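Local coordinates for protein beta-L-arabinobiosidase (Bacteroides thetaiotaomicron, PDB 5MQR) that probably cleaves arabinose-containing linkages of plant pectin as a glycosidase, and may also have sialidase activity, at residues A[262-267]-A[278-283]; A[643-648]-A[681-686]; A[688-693]-A[725-730]. All blocks are in the same frame, centred on the assembly; numbering follows the deposited sequence.

Contact 1 stands apart from the other two, across the centre of the chain: its centre lies about 63 Å from that of contact 2 and about 65 Å from that of contact 3. It belongs to a propeller blade, and its N266 side chain comes within about 9 Å of a bound calcium ion. Contacts 2 and 3 are neighbours in the helical part, with centres about 11 Å apart. Strands 683-684 and 691-692 pair antiparallel between them, K684 O lying 2.9 Å from G691 N. H682 ND1 probably bonds T693 OG1 at 2.7 Å, and I683 CG2 of contact 2 packs directly on Y690 CD1 of contact 3, at 3.5 Å.

Contact 1: residues A[262-267]-A[278-283]; sequences YKAFNC and LWKHAL
W279 slots its indole between Y262 and F265, and tracing it outward gives the contact atom by atom. Its CB lies 3.2 Å from K263 O. With CG anti to the carbonyl carbon (chi1 -68°), the ring is carried out between the two aromatic residues. CG, CD1 and CE2 all lie under Y262 CB, CD1 nearest at 3.3 Å; that methylene stands over the five-membered ring, 10° off its normal, as a CH-pi contact. On the opposite face, F265 CD2 approaches NE1 to 3.6 Å and CE2 and CZ2 to 3.8 Å, the phenyl turning its edge to the indole in an offset edge-to-face pair. The Y262 ring also directs its edge to the six-membered ring, planes 52° apart, while its CD1 rests 3.4 Å from L283 CD1.

Behind this aromatic cluster the backbones join as an antiparallel hydrogen-bonded pair, N266 with L278: N266 N bonds L278 O at 2.9 Å and L278 N returns the bond to N266 O. K280 N reaches K263 O farther along. These strands open a four-stranded propeller blade, and F265 also meets W294, which closes the blade's Asp-box-like sequence. K280 NZ reaches N308 O and the modified tyrosine at position 371; the N266 amide bonds G313 N through OD1, and A264 O and I311 O through ND2. Pi faces and hydrocarbon thus fill the middle, while main-chain bonds set the register.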
# COMPACT_ATOMS: atom_id res chain seq x y z
N TYR A 262 5.46 -23.98 29.70
CA TYR A 262 5.67 -22.94 28.73
C TYR A 262 4.73 -21.83 29.17
O TYR A 262 3.66 -22.10 29.73
CB TYR A 262 5.33 -23.44 27.32
CG TYR A 262 6.17 -24.62 26.86
CD1 TYR A 262 7.58 -24.62 26.98
CD2 TYR A 262 5.57 -25.76 26.31
CE1 TYR A 262 8.35 -25.70 26.56
CE2 TYR A 262 6.35 -26.85 25.89
CZ TYR A 262 7.73 -26.80 26.01
OH TYR A 262 8.46 -27.87 25.58
N LYS A 263 5.13 -20.59 28.92
CA LYS A 263 4.52 -19.46 29.62
C LYS A 263 3.73 -18.55 28.74
O LYS A 263 4.15 -18.26 27.63
CB LYS A 263 5.61 -18.65 30.30
CG LYS A 263 6.54 -19.54 31.07
CD LYS A 263 7.11 -18.91 32.31
CE LYS A 263 7.69 -20.02 33.18
NZ LYS A 263 8.46 -19.41 34.29
N ALA A 264 2.60 -18.07 29.26
CA ALA A 264 1.79 -17.03 28.63
C ALA A 264 1.31 -17.43 27.24
O ALA A 264 1.41 -16.65 26.28
CB ALA A 264 2.57 -15.72 28.60
N PHE A 265 0.83 -18.67 27.14
CA PHE A 265 0.22 -19.20 25.93
C PHE A 265 -0.75 -18.22 25.28
O PHE A 265 -1.58 -17.59 25.94
CB PHE A 265 -0.52 -20.50 26.28
CG PHE A 265 -1.31 -21.11 25.15
CD1 PHE A 265 -2.61 -20.69 24.88
CD2 PHE A 265 -0.77 -22.14 24.40
CE1 PHE A 265 -3.35 -21.26 23.86
CE2 PHE A 265 -1.50 -22.74 23.36
CZ PHE A 265 -2.80 -22.29 23.09
N ASN A 266 -0.61 -18.05 23.98
CA ASN A 266 -1.68 -17.48 23.16
C ASN A 266 -1.65 -18.18 21.83
O ASN A 266 -0.66 -18.80 21.48
CB ASN A 266 -1.59 -15.96 23.01
CG ASN A 266 -0.26 -15.48 22.44
OD1 ASN A 266 -0.22 -14.88 21.36
ND2 ASN A 266 0.82 -15.69 23.19
N CYS A 267 -2.76 -18.11 21.10
CA CYS A 267 -2.90 -18.83 19.86
C CYS A 267 -3.81 -18.14 18.89
O CYS A 267 -4.58 -17.24 19.26
CB CYS A 267 -3.47 -20.24 20.14
SG CYS A 267 -5.18 -20.33 20.74
N LEU A 278 1.95 -19.51 20.63
CA LEU A 278 3.11 -18.73 21.05
C LEU A 278 3.15 -18.71 22.58
O LEU A 278 2.11 -18.71 23.26
CB LEU A 278 3.07 -17.30 20.51
CG LEU A 278 3.28 -17.16 19.00
CD1 LEU A 278 2.78 -15.83 18.46
CD2 LEU A 278 4.74 -17.36 18.62
N TRP A 279 4.37 -18.70 23.09
CA TRP A 279 4.64 -18.55 24.49
C TRP A 279 5.80 -17.56 24.62
O TRP A 279 6.37 -17.13 23.62
CB TRP A 279 5.07 -19.89 25.05
CG TRP A 279 4.05 -21.01 25.11
CD1 TRP A 279 3.16 -21.27 26.14
CD2 TRP A 279 3.92 -22.10 24.19
NE1 TRP A 279 2.46 -22.42 25.88
CE2 TRP A 279 2.91 -22.96 24.70
CE3 TRP A 279 4.53 -22.43 22.98
CZ2 TRP A 279 2.50 -24.12 24.03
CZ3 TRP A 279 4.13 -23.59 22.30
CH2 TRP A 279 3.12 -24.42 22.84
N LYS A 280 6.17 -17.24 25.85
CA LYS A 280 7.39 -16.47 26.12
C LYS A 280 8.64 -17.04 25.43
O LYS A 280 8.78 -18.28 25.26
CB LYS A 280 7.67 -16.42 27.62
CG LYS A 280 6.80 -15.45 28.39
CD LYS A 280 7.41 -15.17 29.75
CE LYS A 280 6.54 -14.22 30.54
NZ LYS A 280 7.31 -13.72 31.71
N HIS A 281 9.54 -16.13 25.03
CA HIS A 281 10.74 -16.45 24.21
C HIS A 281 10.36 -16.84 22.79
O HIS A 281 11.17 -17.39 22.04
CB HIS A 281 11.63 -17.53 24.85
CG HIS A 281 12.05 -17.19 26.25
ND1 HIS A 281 13.07 -16.29 26.52
CD2 HIS A 281 11.59 -17.62 27.45
CE1 HIS A 281 13.21 -16.18 27.83
NE2 HIS A 281 12.33 -16.97 28.41
N ALA A 282 9.13 -16.52 22.41
CA ALA A 282 8.55 -16.95 21.17
C ALA A 282 8.71 -18.46 20.90
O ALA A 282 8.85 -18.87 19.76
CB ALA A 282 9.09 -16.10 20.03
N LEU A 283 8.65 -19.29 21.95
CA LEU A 283 8.41 -20.72 21.72
C LEU A 283 7.09 -20.85 20.94
O LEU A 283 6.15 -20.04 21.09
CB LEU A 283 8.35 -21.55 23.01
CG LEU A 283 9.62 -21.61 23.89
CD1 LEU A 283 9.37 -22.43 25.14
CD2 LEU A 283 10.84 -22.16 23.18
O HOH W 1 7.75 -20.00 27.65

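Contact 2: residues A[643-648]-A[681-686]; sequences QAIPNA and KHIKET
Q643 and K684 cross obliquely, the glutamine amide lying against the lysine chain. Q643 NE2 turns to K681 O at 3.0 Å, in the carbonyl plane and on a lone pair, and the acceptor lies 15° out of the amide plane. That leaves OE1 on the lysine side, 3.5 Å from K684 CD, with a weak bond from K684 NZ at 3.4 Å. The same NE2 also bonds T693 OG1, so two acceptors fix the rotation of the amide.

K681 runs the other way. Its chain is straight as far as CE and then bends at chi4 (-72°), which brings NZ to 3.2 Å from N647 OD1, approaching well off the C=O direction and tilted 20° from the carbonyl plane. A water joins NZ to N647 ND2 as well. R680 shares OD1, and K681 has a cation-pi partner in Y1015; the asparagine oxygen thus faces two positive groups, which would probably polarise its carbonyl.

Between these polar ends, A644 N bonds I683 O at 3.0 Å and A644 CB rests 3.7 Å from E685 CG. I645 and I683 meet at a slant through their CD1 methyls, 3.8 Å apart. A second water accepts from I645 N and lies in hydrogen-bonding contact with I683 O.

Both isoleucines also pack on W653 of helix 647-657. The contact therefore ties the run into that helix to the short strand 683-684, just after helix 666-680, while on the strand's other flank K684 pairs through its backbone with G691 of strand 691-692, the two strands forming a short beta-hairpin.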
# COMPACT_ATOMS: atom_id res chain seq x y z
N GLN A 643 20.20 11.02 -30.46
CA GLN A 643 19.33 12.13 -30.85
C GLN A 643 19.18 13.07 -29.65
O GLN A 643 20.19 13.36 -29.00
CB GLN A 643 18.06 11.59 -31.49
CG GLN A 643 18.37 10.86 -32.80
CD GLN A 643 17.18 10.66 -33.73
OE1 GLN A 643 17.30 10.87 -34.93
NE2 GLN A 643 16.02 10.24 -33.18
N ALA A 644 18.00 13.58 -29.34
CA ALA A 644 17.89 14.65 -28.34
C ALA A 644 18.25 14.22 -26.92
O ALA A 644 18.68 15.03 -26.13
CB ALA A 644 16.49 15.25 -28.34
N ILE A 645 18.02 12.96 -26.59
CA ILE A 645 18.20 12.47 -25.23
C ILE A 645 19.17 11.30 -25.30
O ILE A 645 18.75 10.15 -25.58
CB ILE A 645 16.86 12.10 -24.60
CG1 ILE A 645 16.02 13.38 -24.45
CG2 ILE A 645 17.06 11.53 -23.20
CD1 ILE A 645 14.56 13.09 -24.46
N PRO A 646 20.47 11.57 -25.07
CA PRO A 646 21.47 10.52 -25.05
C PRO A 646 21.19 9.49 -23.96
O PRO A 646 20.45 9.80 -23.02
CB PRO A 646 22.77 11.28 -24.73
CG PRO A 646 22.49 12.68 -25.13
CD PRO A 646 21.08 12.88 -24.73
N ASN A 647 21.76 8.29 -24.11
CA ASN A 647 21.68 7.24 -23.10
C ASN A 647 22.09 7.76 -21.72
O ASN A 647 21.49 7.37 -20.72
CB ASN A 647 22.58 6.05 -23.46
CG ASN A 647 21.96 5.10 -24.48
OD1 ASN A 647 20.85 5.26 -24.94
ND2 ASN A 647 22.73 4.08 -24.82
N ALA A 648 23.10 8.63 -21.67
CA ALA A 648 23.56 9.21 -20.41
C ALA A 648 22.46 10.06 -19.69
O ALA A 648 22.50 10.19 -18.47
CB ALA A 648 24.85 10.03 -20.65
N LYS A 681 14.75 7.40 -27.53
CA LYS A 681 15.79 7.64 -28.54
C LYS A 681 15.26 8.40 -29.74
O LYS A 681 16.04 9.04 -30.46
CB LYS A 681 16.39 6.33 -29.04
CG LYS A 681 17.23 5.57 -28.01
CD LYS A 681 17.61 4.19 -28.55
CE LYS A 681 18.61 3.48 -27.65
NZ LYS A 681 19.98 4.08 -27.74
N HIS A 682 13.94 8.31 -29.96
CA HIS A 682 13.31 8.87 -31.15
C HIS A 682 12.86 10.31 -31.01
O HIS A 682 12.42 10.91 -31.99
CB HIS A 682 12.18 7.97 -31.63
CG HIS A 682 12.67 6.65 -32.11
ND1 HIS A 682 13.04 6.42 -33.42
CD2 HIS A 682 12.91 5.50 -31.44
CE1 HIS A 682 13.47 5.18 -33.54
NE2 HIS A 682 13.41 4.60 -32.35
N ILE A 683 13.02 10.89 -29.84
CA ILE A 683 12.81 12.31 -29.69
C ILE A 683 14.00 13.02 -30.34
O ILE A 683 15.16 12.80 -29.92
CB ILE A 683 12.66 12.69 -28.22
CG1 ILE A 683 11.42 11.98 -27.66
CG2 ILE A 683 12.56 14.20 -28.07
CD1 ILE A 683 11.34 11.94 -26.16
N LYS A 684 13.73 13.84 -31.35
CA LYS A 684 14.78 14.50 -32.13
C LYS A 684 14.64 16.02 -32.11
O LYS A 684 13.56 16.53 -32.33
CB LYS A 684 14.63 14.03 -33.57
CG LYS A 684 15.77 14.40 -34.51
CD LYS A 684 15.51 13.72 -35.85
CE LYS A 684 16.50 14.14 -36.92
NZ LYS A 684 17.86 13.84 -36.45
N GLU A 685 15.73 16.75 -31.88
CA GLU A 685 15.67 18.22 -31.98
C GLU A 685 15.58 18.61 -33.45
O GLU A 685 16.20 17.98 -34.29
CB GLU A 685 16.86 18.91 -31.27
CG GLU A 685 16.85 18.62 -29.76
CD GLU A 685 17.91 19.32 -28.90
OE1 GLU A 685 18.89 19.92 -29.42
OE2 GLU A 685 17.74 19.22 -27.65
N THR A 686 14.72 19.59 -33.76
CA THR A 686 14.65 20.17 -35.12
C THR A 686 14.52 21.67 -34.99
O THR A 686 14.16 22.16 -33.94
CB THR A 686 13.47 19.62 -35.97
OG1 THR A 686 12.28 20.40 -35.78
CG2 THR A 686 13.18 18.15 -35.69
O HOH W 2 16.38 11.25 -28.13
O HOH W 3 21.95 1.97 -27.11

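Contact 3: residues A[688-693]-A[725-730]; sequences VGYGMT and PKYLDQ
Q730 OE1 accepts the backbone N-H of Y690 at 2.9 Å, nearly straight at the hydrogen (159°). The same oxygen lies 3.2 Å from G689 CA and 3.2 Å from Y690 CD2. It sits close enough to G689 that a beta carbon there would collide with it, and the positive phi of G689 (109°) suits glycine too. The Q730 amide is turned nearly parallel to the Y690 ring, planes 19° apart.

Y690 then extends alongside Y727, both pointing the same way. Y727 CD1 stands over one face of the Y690 ring, toward its rim, 3.7 Å from CE2; the two planes meet obliquely, and W653 takes Y727 edge-to-face. In fold terms, the loop into strand 691-692 leans on the first turns of helix 726-737, within the MGH1-like glycoside hydrolase region, probably an alpha/alpha barrel as in that family. T734 OG1, a turn farther along the helix, bonds both Y690 O and Q730 O, two acceptors 3.2 Å apart that must share its single proton.

At the outer end of the ring, a water lies 2.7 Å from Y690 OH and accepts from K726 NZ at 3.0 Å. A leucine in place of this tyrosine would probably leave the CD1/CE1 side of Y727 without the ring it packs on and strip that water of its hydroxyl partner. Another water bridges V688 O and Q730 O.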
# COMPACT_ATOMS: atom_id res chain seq x y z
N VAL A 688 12.17 23.51 -35.79
CA VAL A 688 10.79 23.85 -35.39
C VAL A 688 10.30 23.17 -34.10
O VAL A 688 9.12 23.20 -33.80
CB VAL A 688 9.81 23.59 -36.54
CG1 VAL A 688 10.18 24.50 -37.71
CG2 VAL A 688 9.78 22.11 -36.95
N GLY A 689 11.20 22.59 -33.33
CA GLY A 689 10.84 21.85 -32.13
C GLY A 689 11.03 20.36 -32.31
O GLY A 689 11.51 19.90 -33.35
N TYR A 690 10.65 19.60 -31.29
CA TYR A 690 10.87 18.17 -31.29
C TYR A 690 10.08 17.46 -32.38
O TYR A 690 8.95 17.83 -32.67
CB TYR A 690 10.50 17.56 -29.94
CG TYR A 690 11.35 17.99 -28.74
CD1 TYR A 690 12.72 17.67 -28.67
CD2 TYR A 690 10.77 18.65 -27.66
CE1 TYR A 690 13.47 18.00 -27.55
CE2 TYR A 690 11.54 19.02 -26.55
CZ TYR A 690 12.89 18.68 -26.50
OH TYR A 690 13.64 19.03 -25.42
N GLY A 691 10.74 16.47 -32.98
CA GLY A 691 10.15 15.53 -33.92
C GLY A 691 10.27 14.14 -33.33
O GLY A 691 11.01 13.96 -32.35
N MSE A 692 9.51 13.19 -33.89
CA MSE A 692 9.61 11.77 -33.53
C MSE A 692 9.87 10.93 -34.76
O MSE A 692 9.03 10.83 -35.67
CB MSE A 692 8.39 11.25 -32.76
CG MSE A 692 8.51 9.77 -32.45
SE MSE A 692 7.38 9.29 -30.91
CE MSE A 692 8.52 9.84 -29.39
N THR A 693 11.03 10.27 -34.76
CA THR A 693 11.44 9.37 -35.81
C THR A 693 10.83 7.96 -35.67
O THR A 693 10.25 7.59 -34.63
CB THR A 693 12.97 9.23 -35.81
OG1 THR A 693 13.42 8.88 -34.50
CG2 THR A 693 13.64 10.56 -36.22
N PRO A 725 4.34 17.31 -21.08
CA PRO A 725 3.63 17.41 -22.35
C PRO A 725 4.43 18.03 -23.48
O PRO A 725 3.98 17.93 -24.62
CB PRO A 725 2.41 18.29 -22.01
CG PRO A 725 2.85 19.12 -20.84
CD PRO A 725 3.78 18.23 -20.06
N LYS A 726 5.57 18.66 -23.19
CA LYS A 726 6.26 19.42 -24.25
C LYS A 726 6.72 18.57 -25.43
O LYS A 726 6.69 19.04 -26.55
CB LYS A 726 7.42 20.27 -23.70
CG LYS A 726 8.65 19.46 -23.29
CD LYS A 726 9.74 20.36 -22.72
CE LYS A 726 10.96 19.51 -22.38
NZ LYS A 726 12.00 20.24 -21.63
N TYR A 727 7.08 17.31 -25.18
CA TYR A 727 7.58 16.40 -26.23
C TYR A 727 6.52 16.13 -27.29
O TYR A 727 6.71 16.42 -28.48
CB TYR A 727 8.13 15.06 -25.64
CG TYR A 727 9.25 15.32 -24.65
CD1 TYR A 727 10.49 15.79 -25.08
CD2 TYR A 727 9.03 15.19 -23.28
CE1 TYR A 727 11.51 16.08 -24.17
CE2 TYR A 727 10.02 15.50 -22.36
CZ TYR A 727 11.26 15.94 -22.81
OH TYR A 727 12.23 16.23 -21.92
N LEU A 728 5.41 15.56 -26.84
CA LEU A 728 4.33 15.22 -27.74
C LEU A 728 3.61 16.47 -28.33
O LEU A 728 3.17 16.44 -29.49
CB LEU A 728 3.35 14.28 -27.05
CG LEU A 728 2.32 13.64 -27.98
CD1 LEU A 728 2.93 12.99 -29.22
CD2 LEU A 728 1.55 12.63 -27.15
N ASP A 729 3.51 17.55 -27.57
CA ASP A 729 2.98 18.81 -28.11
C ASP A 729 3.75 19.21 -29.39
O ASP A 729 3.16 19.48 -30.42
CB ASP A 729 3.14 19.95 -27.10
CG ASP A 729 2.10 19.97 -25.98
OD1 ASP A 729 1.12 19.19 -25.91
OD2 ASP A 729 2.31 20.84 -25.13
N GLN A 730 5.07 19.22 -29.27
CA GLN A 730 5.97 19.61 -30.35
C GLN A 730 6.02 18.61 -31.50
O GLN A 730 5.99 19.02 -32.66
CB GLN A 730 7.38 19.89 -29.79
CG GLN A 730 7.42 21.18 -28.96
CD GLN A 730 8.79 21.54 -28.42
OE1 GLN A 730 9.82 21.37 -29.09
NE2 GLN A 730 8.81 22.07 -27.20
O HOH W 4 6.94 21.77 -33.32
O HOH W 5 12.83 21.32 -24.27